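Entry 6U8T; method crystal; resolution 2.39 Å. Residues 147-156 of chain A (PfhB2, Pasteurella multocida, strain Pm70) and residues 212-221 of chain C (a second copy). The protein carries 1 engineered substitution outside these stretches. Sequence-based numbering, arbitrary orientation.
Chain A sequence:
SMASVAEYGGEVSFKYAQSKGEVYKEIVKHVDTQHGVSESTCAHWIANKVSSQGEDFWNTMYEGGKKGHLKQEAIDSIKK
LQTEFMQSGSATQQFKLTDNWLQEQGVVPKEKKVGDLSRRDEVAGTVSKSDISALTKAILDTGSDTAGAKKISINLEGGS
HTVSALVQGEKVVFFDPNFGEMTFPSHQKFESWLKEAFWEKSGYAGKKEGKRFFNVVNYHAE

Chain A 147-156: AGAKKISINL
Chain C (212-221) RFFNVVNYHA

The strongest polar contacts are backbone hydrogen bonds between two antiparallel strands, one from each copy of PfhB2. The N-to-C directions differ by 174°, and the axes come within 4.6 Å. A149(A) N donates to Y219(C) O at 2.9 Å, and Y219(C) N returns to A149(A) O at 2.8 Å, nearly linear at 176°. K151(A) N donates to V217(C) O at 3.1 Å, and V217(C) N to K151(A) O at 3.0 Å. S153(A) N donates to N215(C) O at 2.9 Å, and N215(C) N to S153(A) O at 2.8 Å. The ladder continues with N155(A) N to F213(C) O at 3.0 Å, more bent at 137°.

Side chains add two hydrogen bonds. K150(A) NZ donates to N218(C) OD1 at 2.8 Å. A charged ammonium meets a neutral amide oxygen, so the bond is charge-assisted but not a salt bridge. The lysine has chi1 m, chi2 91°, chi3 t and chi4 -32°; N218(C) is m with chi2 -59°. R212(C) NE donates to N155(A) O at 3.2 Å, with the carbonyl oxygen at the edge of the guanidinium. The arginine chi angles are m, t, m and -74°.

The register pairs, CA to CA, A149(A) with Y219(C) at 5.0 Å, K150(A) with N218(C) at 4.8 Å, K151(A) with V217(C) at 5.3 Å, I152(A) with V216(C) at 4.6 Å, S153(A) with N215(C) at 5.0 Å and I154(A) with F214(C) at 4.4 Å. The hydrogen-bonded pairs alternate with the non-hydrogen-bonded ones. Phi/psi values are extended, such as -104/118 at K151(A) and -111/120 at V216(C). CA-H groups of the intervening residues also approach carbonyls, as K150(A) CA does V217(C) O at 3.3 Å.

Side chains alternate between the two faces. One carries K150(A), I152(A), I154(A), F214(C), V216(C) and N218(C). The register sets I154(A) opposite F214(C) there, and I154(A), chi m and m, makes an apolar contact, CD1 3.6 Å from F214(C) CB. The phenyl, chi1 p and chi2 78°, leads away. I152(A), chi1 m and chi2 148°, sets CG1 4.2 Å from CG2 of V216(C), which is t. K150(A) CG lies 3.8 Å from V216(C) CG1, so its aliphatic part packs while its amine bonds.

The other face carries A149(A), K151(A), S153(A), N215(C), V217(C) and Y219(C). A149(A) sits opposite Y219(C), an apolar contact with A149(A) CB 4.2 Å from Y219(C) CB. The tyrosine is m with chi2 87°. K151(A), chi t, t, p, t, runs by the ring edge, with CE 3.9 Å from Y219(C) OH. That hydroxyl is buried without a partner. Beyond the ladder, A147(A) CB touches CB of the poorly ordered A221(C) at 3.7 Å. The contact buries 817 Å² in total.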

# COMPACT_ATOMS: atom_id res chain seq x y z
N ALA A 147 -13.36 -31.67 7.49
CA ALA A 147 -12.88 -30.61 8.40
C ALA A 147 -11.50 -30.11 7.95
O ALA A 147 -10.73 -30.89 7.36
CB ALA A 147 -12.84 -31.14 9.82
N GLY A 148 -11.19 -28.84 8.24
CA GLY A 148 -9.86 -28.24 8.02
C GLY A 148 -9.69 -26.90 8.74
O GLY A 148 -10.66 -26.12 8.77
N ALA A 149 -8.49 -26.65 9.25
CA ALA A 149 -8.02 -25.32 9.71
C ALA A 149 -7.22 -24.65 8.59
O ALA A 149 -6.51 -25.35 7.87
CB ALA A 149 -7.20 -25.50 10.97
N LYS A 150 -7.33 -23.32 8.46
CA LYS A 150 -6.63 -22.53 7.42
C LYS A 150 -5.96 -21.31 8.07
O LYS A 150 -6.59 -20.64 8.92
CB LYS A 150 -7.61 -22.07 6.34
CG LYS A 150 -8.20 -23.18 5.48
CD LYS A 150 -9.49 -23.74 6.03
CE LYS A 150 -10.01 -24.96 5.28
NZ LYS A 150 -9.66 -24.94 3.83
N LYS A 151 -4.71 -21.07 7.69
CA LYS A 151 -4.01 -19.79 7.90
C LYS A 151 -3.97 -19.07 6.56
O LYS A 151 -3.41 -19.64 5.59
CB LYS A 151 -2.60 -20.02 8.44
CG LYS A 151 -2.03 -18.80 9.13
CD LYS A 151 -0.61 -19.00 9.59
CE LYS A 151 0.31 -19.30 8.41
NZ LYS A 151 1.72 -19.34 8.84
N ILE A 152 -4.60 -17.89 6.50
CA ILE A 152 -4.87 -17.17 5.23
C ILE A 152 -4.04 -15.88 5.22
O ILE A 152 -4.35 -14.96 6.05
CB ILE A 152 -6.39 -16.90 5.12
CG1 ILE A 152 -7.20 -18.19 5.19
CG2 ILE A 152 -6.70 -16.12 3.86
CD1 ILE A 152 -8.55 -18.02 5.81
N SER A 153 -3.02 -15.81 4.36
CA SER A 153 -2.22 -14.59 4.07
C SER A 153 -2.87 -13.82 2.93
O SER A 153 -3.15 -14.43 1.90
CB SER A 153 -0.80 -14.94 3.73
OG SER A 153 -0.17 -15.47 4.89
N ILE A 154 -3.12 -12.54 3.13
CA ILE A 154 -3.82 -11.64 2.16
C ILE A 154 -2.94 -10.39 2.01
O ILE A 154 -2.42 -9.88 3.04
CB ILE A 154 -5.24 -11.28 2.66
CG1 ILE A 154 -6.15 -12.49 2.83
CG2 ILE A 154 -5.91 -10.25 1.78
CD1 ILE A 154 -6.65 -13.03 1.52
N ASN A 155 -2.77 -9.93 0.79
CA ASN A 155 -2.00 -8.69 0.49
C ASN A 155 -3.01 -7.55 0.44
O ASN A 155 -4.12 -7.76 -0.06
CB ASN A 155 -1.12 -8.88 -0.75
CG ASN A 155 0.26 -9.42 -0.42
OD1 ASN A 155 1.11 -9.65 -1.31
ND2 ASN A 155 0.54 -9.54 0.87
N LEU A 156 -2.66 -6.41 1.01
CA LEU A 156 -3.53 -5.21 1.05
C LEU A 156 -3.06 -4.21 -0.04
O LEU A 156 -1.90 -4.27 -0.47
CB LEU A 156 -3.44 -4.58 2.44
CG LEU A 156 -3.74 -5.52 3.61
CD1 LEU A 156 -3.32 -4.87 4.93
CD2 LEU A 156 -5.20 -5.92 3.66
N ARG C 212 -3.99 -8.91 -6.09
CA ARG C 212 -3.10 -8.99 -4.92
C ARG C 212 -3.03 -10.47 -4.54
O ARG C 212 -4.02 -11.18 -4.76
CB ARG C 212 -3.63 -8.12 -3.78
CG ARG C 212 -3.76 -6.65 -4.14
CD ARG C 212 -4.06 -5.81 -2.92
NE ARG C 212 -5.40 -6.07 -2.42
CZ ARG C 212 -6.52 -5.63 -3.00
NH1 ARG C 212 -6.49 -4.91 -4.11
NH2 ARG C 212 -7.68 -5.94 -2.48
N PHE C 213 -1.89 -10.91 -4.01
CA PHE C 213 -1.61 -12.32 -3.67
C PHE C 213 -2.34 -12.68 -2.37
O PHE C 213 -2.54 -11.84 -1.48
CB PHE C 213 -0.11 -12.56 -3.55
CG PHE C 213 0.65 -12.38 -4.83
CD1 PHE C 213 0.22 -12.99 -6.00
CD2 PHE C 213 1.78 -11.57 -4.88
CE1 PHE C 213 0.95 -12.84 -7.18
CE2 PHE C 213 2.49 -11.44 -6.05
CZ PHE C 213 2.07 -12.06 -7.21
N PHE C 214 -2.79 -13.92 -2.31
CA PHE C 214 -3.23 -14.59 -1.07
C PHE C 214 -2.55 -15.95 -1.05
O PHE C 214 -2.11 -16.42 -2.09
CB PHE C 214 -4.76 -14.69 -1.01
CG PHE C 214 -5.36 -15.79 -1.85
CD1 PHE C 214 -5.32 -17.11 -1.42
CD2 PHE C 214 -6.02 -15.50 -3.03
CE1 PHE C 214 -5.92 -18.12 -2.15
CE2 PHE C 214 -6.62 -16.51 -3.77
CZ PHE C 214 -6.56 -17.82 -3.33
N ASN C 215 -2.45 -16.54 0.13
CA ASN C 215 -1.95 -17.91 0.31
C ASN C 215 -2.74 -18.58 1.42
O ASN C 215 -2.79 -18.02 2.52
CB ASN C 215 -0.46 -17.93 0.63
CG ASN C 215 0.14 -19.25 0.22
OD1 ASN C 215 0.03 -19.59 -0.95
ND2 ASN C 215 0.73 -20.01 1.13
N VAL C 216 -3.30 -19.76 1.15
CA VAL C 216 -4.07 -20.53 2.16
C VAL C 216 -3.25 -21.77 2.50
O VAL C 216 -2.96 -22.52 1.59
CB VAL C 216 -5.48 -20.85 1.64
CG1 VAL C 216 -6.24 -21.75 2.62
CG2 VAL C 216 -6.26 -19.58 1.34
N VAL C 217 -2.87 -21.94 3.76
CA VAL C 217 -2.17 -23.16 4.25
C VAL C 217 -3.20 -23.99 5.00
O VAL C 217 -3.86 -23.43 5.91
CB VAL C 217 -0.95 -22.82 5.12
CG1 VAL C 217 -0.23 -24.08 5.59
CG2 VAL C 217 0.01 -21.91 4.39
N ASN C 218 -3.34 -25.27 4.62
CA ASN C 218 -4.37 -26.18 5.19
C ASN C 218 -3.74 -27.05 6.27
O ASN C 218 -2.70 -27.64 6.01
CB ASN C 218 -5.07 -27.01 4.10
CG ASN C 218 -6.02 -26.17 3.27
OD1 ASN C 218 -6.97 -25.59 3.80
ND2 ASN C 218 -5.75 -26.06 1.97
N TYR C 219 -4.37 -27.14 7.43
CA TYR C 219 -3.99 -28.06 8.53
C TYR C 219 -5.18 -28.99 8.83
O TYR C 219 -6.35 -28.54 8.73
CB TYR C 219 -3.54 -27.29 9.77
CG TYR C 219 -2.56 -26.19 9.49
CD1 TYR C 219 -2.99 -24.92 9.15
CD2 TYR C 219 -1.19 -26.43 9.49
CE1 TYR C 219 -2.09 -23.90 8.85
CE2 TYR C 219 -0.28 -25.42 9.22
CZ TYR C 219 -0.73 -24.15 8.90
OH TYR C 219 0.16 -23.15 8.63
N HIS C 220 -4.89 -30.23 9.20
CA HIS C 220 -5.94 -31.17 9.70
C HIS C 220 -6.54 -30.55 10.97
O HIS C 220 -5.79 -29.95 11.77
CB HIS C 220 -5.40 -32.59 9.96
CG HIS C 220 -4.98 -33.31 8.72
ND1 HIS C 220 -5.90 -33.69 7.76
CD2 HIS C 220 -3.76 -33.69 8.26
CE1 HIS C 220 -5.27 -34.29 6.77
NE2 HIS C 220 -3.95 -34.29 7.04
N ALA C 221 -7.87 -30.63 11.10
CA ALA C 221 -8.60 -30.32 12.34
C ALA C 221 -8.48 -31.52 13.29
O ALA C 221 -8.68 -31.24 14.45
CB ALA C 221 -10.04 -30.01 12.03